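Local atomic coordinates of putative aminopeptidase (Leishmania major, PDB entry 5NTH), a protein that probably acts as a manganese-dependent leucyl aminopeptidase of the M17 family, removing amino acids from the N termini of peptides. Residues A143-E148 against T192-R197; T149-A154 against L181-S186; T248-D253 against K258-I263. All coordinates share one frame; numbering follows the deposited sequence.

Contact 1: A143-E148 against T192-R197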
# COMPACT_ATOMS: atom_id res chain seq x y z
N ALA A 143 50.28 -3.98 -3.60
CA ALA A 143 49.76 -2.85 -4.34
C ALA A 143 50.86 -1.88 -4.67
O ALA A 143 51.69 -1.56 -3.80
CB ALA A 143 48.67 -2.14 -3.55
N PRO A 144 50.84 -1.36 -5.91
CA PRO A 144 51.90 -0.49 -6.41
C PRO A 144 51.89 0.89 -5.75
O PRO A 144 50.89 1.31 -5.15
CB PRO A 144 51.60 -0.38 -7.90
CG PRO A 144 50.14 -0.59 -8.02
CD PRO A 144 49.64 -1.29 -6.78
N ALA A 145 53.03 1.55 -5.84
CA ALA A 145 53.20 2.87 -5.25
C ALA A 145 52.16 3.81 -5.88
O ALA A 145 51.92 3.74 -7.09
CB ALA A 145 54.62 3.37 -5.51
N GLY A 146 51.54 4.64 -5.05
CA GLY A 146 50.37 5.44 -5.46
C GLY A 146 49.06 4.96 -4.85
O GLY A 146 48.10 5.72 -4.79
N SER A 147 49.05 3.72 -4.39
CA SER A 147 47.90 3.13 -3.75
C SER A 147 47.83 3.31 -2.20
O SER A 147 46.84 2.92 -1.56
CB SER A 147 47.81 1.67 -4.17
OG SER A 147 48.85 0.87 -3.63
N GLU A 148 48.80 3.97 -1.60
CA GLU A 148 48.85 4.09 -0.13
C GLU A 148 47.57 4.62 0.53
O GLU A 148 47.14 4.07 1.55
CB GLU A 148 50.04 4.93 0.33
CG GLU A 148 51.40 4.31 0.04
CD GLU A 148 51.99 4.68 -1.32
OE1 GLU A 148 51.77 5.82 -1.82
OE2 GLU A 148 52.67 3.81 -1.90
N THR A 192 59.97 5.87 2.26
CA THR A 192 61.00 6.56 1.53
C THR A 192 60.64 8.02 1.19
O THR A 192 61.52 8.79 0.77
CB THR A 192 61.35 5.76 0.24
OG1 THR A 192 60.19 5.60 -0.61
CG2 THR A 192 61.88 4.34 0.62
N GLN A 193 59.37 8.43 1.36
CA GLN A 193 58.87 9.75 0.85
C GLN A 193 59.09 9.93 -0.65
O GLN A 193 59.09 11.06 -1.15
CB GLN A 193 59.54 10.95 1.55
CG GLN A 193 59.74 10.81 3.06
CD GLN A 193 58.42 10.80 3.80
OE1 GLN A 193 57.48 11.53 3.43
NE2 GLN A 193 58.33 9.96 4.87
N GLU A 194 59.28 8.81 -1.37
CA GLU A 194 59.49 8.86 -2.79
C GLU A 194 58.23 9.47 -3.42
O GLU A 194 57.10 9.27 -2.93
CB GLU A 194 59.80 7.48 -3.39
CG GLU A 194 58.59 6.73 -3.95
CD GLU A 194 58.87 5.28 -4.31
OE1 GLU A 194 59.53 4.58 -3.50
OE2 GLU A 194 58.40 4.84 -5.38
N LEU A 195 58.46 10.20 -4.51
CA LEU A 195 57.43 10.93 -5.20
C LEU A 195 56.68 10.07 -6.21
O LEU A 195 57.28 9.30 -6.95
CB LEU A 195 58.06 12.11 -5.90
CG LEU A 195 58.81 13.04 -4.94
CD1 LEU A 195 59.34 14.22 -5.73
CD2 LEU A 195 57.96 13.52 -3.75
N VAL A 196 55.35 10.21 -6.22
CA VAL A 196 54.50 9.48 -7.17
C VAL A 196 53.60 10.51 -7.80
O VAL A 196 52.90 11.24 -7.09
CB VAL A 196 53.64 8.44 -6.45
CG1 VAL A 196 52.77 7.68 -7.46
CG2 VAL A 196 54.51 7.48 -5.62
N ARG A 197 53.62 10.57 -9.13
CA ARG A 197 53.01 11.67 -9.86
C ARG A 197 53.53 12.96 -9.19
O ARG A 197 52.80 13.93 -9.03
CB ARG A 197 51.46 11.55 -9.85
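V196 packs both of its methyl groups against the turn at A145 and G146. The close part of the contact is here. CG1 sits 3.8 Å from the CA of G146, and it also approaches the carbonyl O of A145, at 4.0 Å. CG2 lies 4.1 Å from the CB of A145. The first torsion of V196 (chi1 -179°) sets CG1 anti to the backbone N, and this branch comes nearest to G146, at its CA. Since G146 has no side chain, the methyl meets the main chain itself.

P144 to S147 form a type II beta turn. G146 holds the third position, with the positive phi (108°) that this turn favours. The O of P144 accepts two bonds from S147, one from its N at 3.1 Å and one from its OG at 2.6 Å. They fix the shape that V196 packs on. The carboxylate of E148 comes back over the turn, and both of its oxygens make weak bonds to the N of G146. OE2 of E148 is also bonded to the OG of S187.

The other end of the contact is loose and open to solvent. E194 is exposed, and its chain is extended beyond CG. Its OE2 only grazes the CB of A145, at 4.1 Å. The two carboxylates stay apart, with OE2 of E148 6.8 Å from OE2 of E194. Two surface loops of the N-terminal region therefore meet through a few methyl contacts, and polar bonds within the turn give it its form.

Contact 2: T149-A154 against L181-S186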
# COMPACT_ATOMS: atom_id res chain seq x y z
N THR A 149 46.96 5.67 -0.00
CA THR A 149 45.78 6.24 0.68
C THR A 149 44.56 5.32 0.55
O THR A 149 43.81 5.17 1.49
CB THR A 149 45.46 7.68 0.24
OG1 THR A 149 45.22 7.69 -1.16
CG2 THR A 149 46.61 8.61 0.54
N ALA A 150 44.39 4.68 -0.60
CA ALA A 150 43.34 3.69 -0.80
C ALA A 150 43.50 2.47 0.11
O ALA A 150 42.53 1.97 0.69
CB ALA A 150 43.31 3.27 -2.25
N VAL A 151 44.72 1.99 0.24
CA VAL A 151 45.02 0.97 1.22
C VAL A 151 44.76 1.48 2.64
O VAL A 151 44.10 0.80 3.41
CB VAL A 151 46.48 0.47 1.09
CG1 VAL A 151 46.79 -0.61 2.13
CG2 VAL A 151 46.71 -0.12 -0.29
N ALA A 152 45.26 2.63 3.03
CA ALA A 152 45.02 3.03 4.41
C ALA A 152 43.51 3.07 4.71
O ALA A 152 43.05 2.52 5.74
CB ALA A 152 45.67 4.35 4.71
N ASN A 153 42.76 3.69 3.79
CA ASN A 153 41.30 3.70 3.83
C ASN A 153 40.66 2.30 3.84
O ASN A 153 39.91 2.00 4.74
CB ASN A 153 40.74 4.53 2.66
CG ASN A 153 39.21 4.74 2.72
OD1 ASN A 153 38.59 4.63 3.76
ND2 ASN A 153 38.62 5.08 1.59
N ALA A 154 40.99 1.46 2.85
CA ALA A 154 40.41 0.10 2.67
C ALA A 154 40.56 -0.81 3.87
O ALA A 154 39.71 -1.68 4.15
CB ALA A 154 41.02 -0.59 1.46
N LEU A 181 45.48 -4.09 13.58
CA LEU A 181 45.91 -4.42 12.21
C LEU A 181 47.23 -3.78 11.89
O LEU A 181 47.40 -2.61 12.13
CB LEU A 181 44.90 -3.98 11.17
CG LEU A 181 43.52 -4.63 11.25
CD1 LEU A 181 42.67 -3.87 12.25
CD2 LEU A 181 42.85 -4.61 9.89
N ASN A 182 48.16 -4.58 11.37
CA ASN A 182 49.51 -4.14 11.03
C ASN A 182 49.70 -4.25 9.50
O ASN A 182 49.78 -5.35 8.95
CB ASN A 182 50.51 -4.99 11.79
CG ASN A 182 51.96 -4.62 11.49
OD1 ASN A 182 52.71 -5.42 10.90
ND2 ASN A 182 52.35 -3.38 11.85
N VAL A 183 49.73 -3.10 8.82
CA VAL A 183 49.78 -3.11 7.36
C VAL A 183 51.22 -3.13 6.89
O VAL A 183 52.06 -2.32 7.32
CB VAL A 183 49.04 -1.92 6.70
CG1 VAL A 183 48.89 -2.15 5.21
CG2 VAL A 183 47.64 -1.74 7.28
N VAL A 184 51.46 -4.06 5.98
CA VAL A 184 52.74 -4.24 5.34
C VAL A 184 52.51 -4.17 3.85
O VAL A 184 52.09 -5.13 3.23
CB VAL A 184 53.37 -5.61 5.69
CG1 VAL A 184 54.74 -5.77 5.06
CG2 VAL A 184 53.49 -5.78 7.19
N MET A 185 52.77 -3.01 3.27
CA MET A 185 52.63 -2.91 1.83
C MET A 185 53.92 -3.33 1.10
O MET A 185 55.03 -3.09 1.60
CB MET A 185 52.28 -1.49 1.46
CG MET A 185 50.89 -1.08 1.93
SD MET A 185 50.57 0.65 1.58
CE MET A 185 51.52 1.40 2.93
N SER A 186 53.77 -3.91 -0.09
CA SER A 186 54.94 -4.24 -0.91
C SER A 186 55.73 -2.95 -1.34
O SER A 186 56.96 -2.94 -1.27
CB SER A 186 54.58 -5.16 -2.10
OG SER A 186 53.58 -4.60 -2.92
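V151 on helix 148-156 points at strand 181-185 and touches it at M185 and V183. It is the residue most buried by this contact. Its CG1 does most of the touching. That methyl stands anti to the N of its own residue (chi1 179°) and lies beside two strand side chains at once. It is 4.0 Å from the SD of M185 and 4.0 Å from the CG1 of V183.

M185 comes second. Its chain is straight about chi2 (176°), which carries the sulfur out from the strand to the valine. The SD is also 4.1 Å from the CB of V151, and the CG of M185 is 4.1 Å from CG1 of V151. The two side chains lie alongside each other and run in opposite senses.

The contact lies inside a beta-alpha-beta unit. Strand 137-142 leads to helix 148-156, and strand 181-185 lies parallel beside the first strand. The unit belongs to the mixed sheet of the N-terminal domain, which is placed in the macro clan.

V183 gives the smallest area of the three. It meets V151 through CG1 alone, and the two valines cross obliquely. All three residues are buried. F34 of strand 32-34 packs on both V183 and M185, while M120 of helix 117-127 packs on V151.

Contact 3: T248-D253 against K258-I263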
# COMPACT_ATOMS: atom_id res chain seq x y z
N THR A 248 33.20 28.77 15.31
CA THR A 248 31.97 29.57 15.41
C THR A 248 30.78 28.64 15.56
O THR A 248 30.60 27.73 14.75
CB THR A 248 31.78 30.47 14.17
OG1 THR A 248 32.93 31.33 14.04
CG2 THR A 248 30.47 31.29 14.29
N VAL A 249 29.98 28.85 16.60
CA VAL A 249 28.79 28.04 16.85
C VAL A 249 27.60 28.96 16.91
O VAL A 249 27.61 29.90 17.68
CB VAL A 249 28.85 27.34 18.22
CG1 VAL A 249 27.60 26.51 18.47
CG2 VAL A 249 30.08 26.45 18.32
N ILE A 250 26.57 28.69 16.12
CA ILE A 250 25.27 29.37 16.32
C ILE A 250 24.30 28.31 16.80
O ILE A 250 24.14 27.30 16.14
CB ILE A 250 24.79 30.09 15.04
CG1 ILE A 250 25.89 31.07 14.55
CG2 ILE A 250 23.48 30.85 15.31
CD1 ILE A 250 25.78 31.45 13.10
N LYS A 251 23.67 28.53 17.95
CA LYS A 251 22.86 27.47 18.60
C LYS A 251 21.42 27.91 18.89
O LYS A 251 21.20 29.03 19.33
CB LYS A 251 23.55 27.03 19.90
CG LYS A 251 22.82 25.95 20.69
CD LYS A 251 23.57 25.61 21.99
CE LYS A 251 22.70 24.86 23.02
NZ LYS A 251 23.46 24.22 24.15
N GLY A 252 20.46 27.00 18.65
CA GLY A 252 19.09 27.11 19.15
C GLY A 252 18.39 28.37 18.70
O GLY A 252 18.23 28.57 17.52
N ASP A 253 17.98 29.22 19.65
CA ASP A 253 17.31 30.51 19.33
C ASP A 253 18.21 31.51 18.61
O ASP A 253 17.72 32.34 17.85
CB ASP A 253 16.67 31.15 20.58
CG ASP A 253 15.61 30.24 21.25
OD1 ASP A 253 15.27 29.14 20.72
OD2 ASP A 253 15.11 30.62 22.32
N LYS A 258 19.21 35.26 14.43
CA LYS A 258 20.16 35.75 13.43
C LYS A 258 19.75 35.39 12.00
O LYS A 258 20.57 35.53 11.10
CB LYS A 258 21.58 35.27 13.76
CG LYS A 258 22.05 35.72 15.15
CD LYS A 258 23.47 35.29 15.51
CE LYS A 258 24.54 36.13 14.81
NZ LYS A 258 25.75 36.31 15.68
N GLY A 259 18.52 34.96 11.78
CA GLY A 259 18.01 34.77 10.43
C GLY A 259 18.23 33.43 9.73
O GLY A 259 17.91 33.32 8.53
N TYR A 260 18.75 32.40 10.42
CA TYR A 260 18.88 31.03 9.81
C TYR A 260 17.59 30.21 9.95
O TYR A 260 17.56 29.18 10.62
CB TYR A 260 20.10 30.24 10.35
CG TYR A 260 21.41 30.99 10.19
CD1 TYR A 260 21.85 31.89 11.16
CD2 TYR A 260 22.20 30.83 9.04
CE1 TYR A 260 23.03 32.60 11.01
CE2 TYR A 260 23.38 31.53 8.87
CZ TYR A 260 23.79 32.42 9.86
OH TYR A 260 24.96 33.13 9.73
N GLY A 261 16.53 30.68 9.28
CA GLY A 261 15.21 30.09 9.41
C GLY A 261 15.09 28.63 8.97
O GLY A 261 14.28 27.87 9.50
N GLY A 262 15.90 28.24 7.99
CA GLY A 262 15.80 26.92 7.40
C GLY A 262 16.21 25.87 8.40
O GLY A 262 15.47 24.92 8.65
N ILE A 263 17.39 26.02 8.97
CA ILE A 263 17.87 25.04 9.92
C ILE A 263 17.19 25.15 11.29
O ILE A 263 16.98 24.13 11.94
CB ILE A 263 19.40 25.05 10.07
CG1 ILE A 263 19.83 23.89 10.98
CG2 ILE A 263 19.89 26.40 10.61
CD1 ILE A 263 21.33 23.73 11.08
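I250 and Y260 cross at about a right angle. The isoleucine brings only the end of its longer branch to the tyrosine. CD1 is 3.6 Å from CE1 of the ring, 3.9 Å from CZ and 3.9 Å from OH. The methyl thus meets the hydroxyl end of the ring. In I250, CG1 lies anti to the carbonyl carbon (chi1 -55°), and chi2 is near extended at 159°, which carries CD1 out to the ring. Its other branch, CG2, faces K258. CG2 is 4.4 Å from the CD of K258, a loose apolar approach by the aliphatic part of the lysine.

The two segments are linked by the short helix 253-257 in the catalytic domain. Strand 246-251 is an outermost strand of the eight-stranded mixed sheet within this chain. Helix 253-257 follows it and ends in a Schellman motif. The N of Y260 bonds to the O of L255, and the N of G259 bonds to the O of R256. G259 is the C-prime residue and has positive phi (87°). The chain is thereby turned back, and Y260 points toward strand 246-251. Y260 is also the N-cap position of helix 261-267 and the centre of an inverse gamma turn.

The ring of Y260 has further partners. K377 makes a cation-pi contact with it, and the NZ of K377 also bonds to the O of K258. Y401 of helix 391-404 and L276 of the neighbouring strand touch the tyrosine as well. Just after strand 246-251, D253 packs on N10 of a neighbouring subunit.

Strand 137-142 leads into A143-E148, where contact 1 opens. Contact 2 opens at once on helix 148-156. It closes first, when the chain returns on strand 181-185. Contact 1 closes after helix 189-192, so contact 2 is nested inside its loop. The two also touch, with CG of E148 4.0 Å from SD of M185. Contact 2 ties helix 148-156 to its sheet, and contact 1 joins the loop before that helix to the loop after helix 189-192. Helices 203-221 and 229-243 then lead to strand 246-251. There contact 3 closes a short loop around helix 253-257. It follows in series, in the catalytic domain, with its centre about 44 Å from that of contact 1.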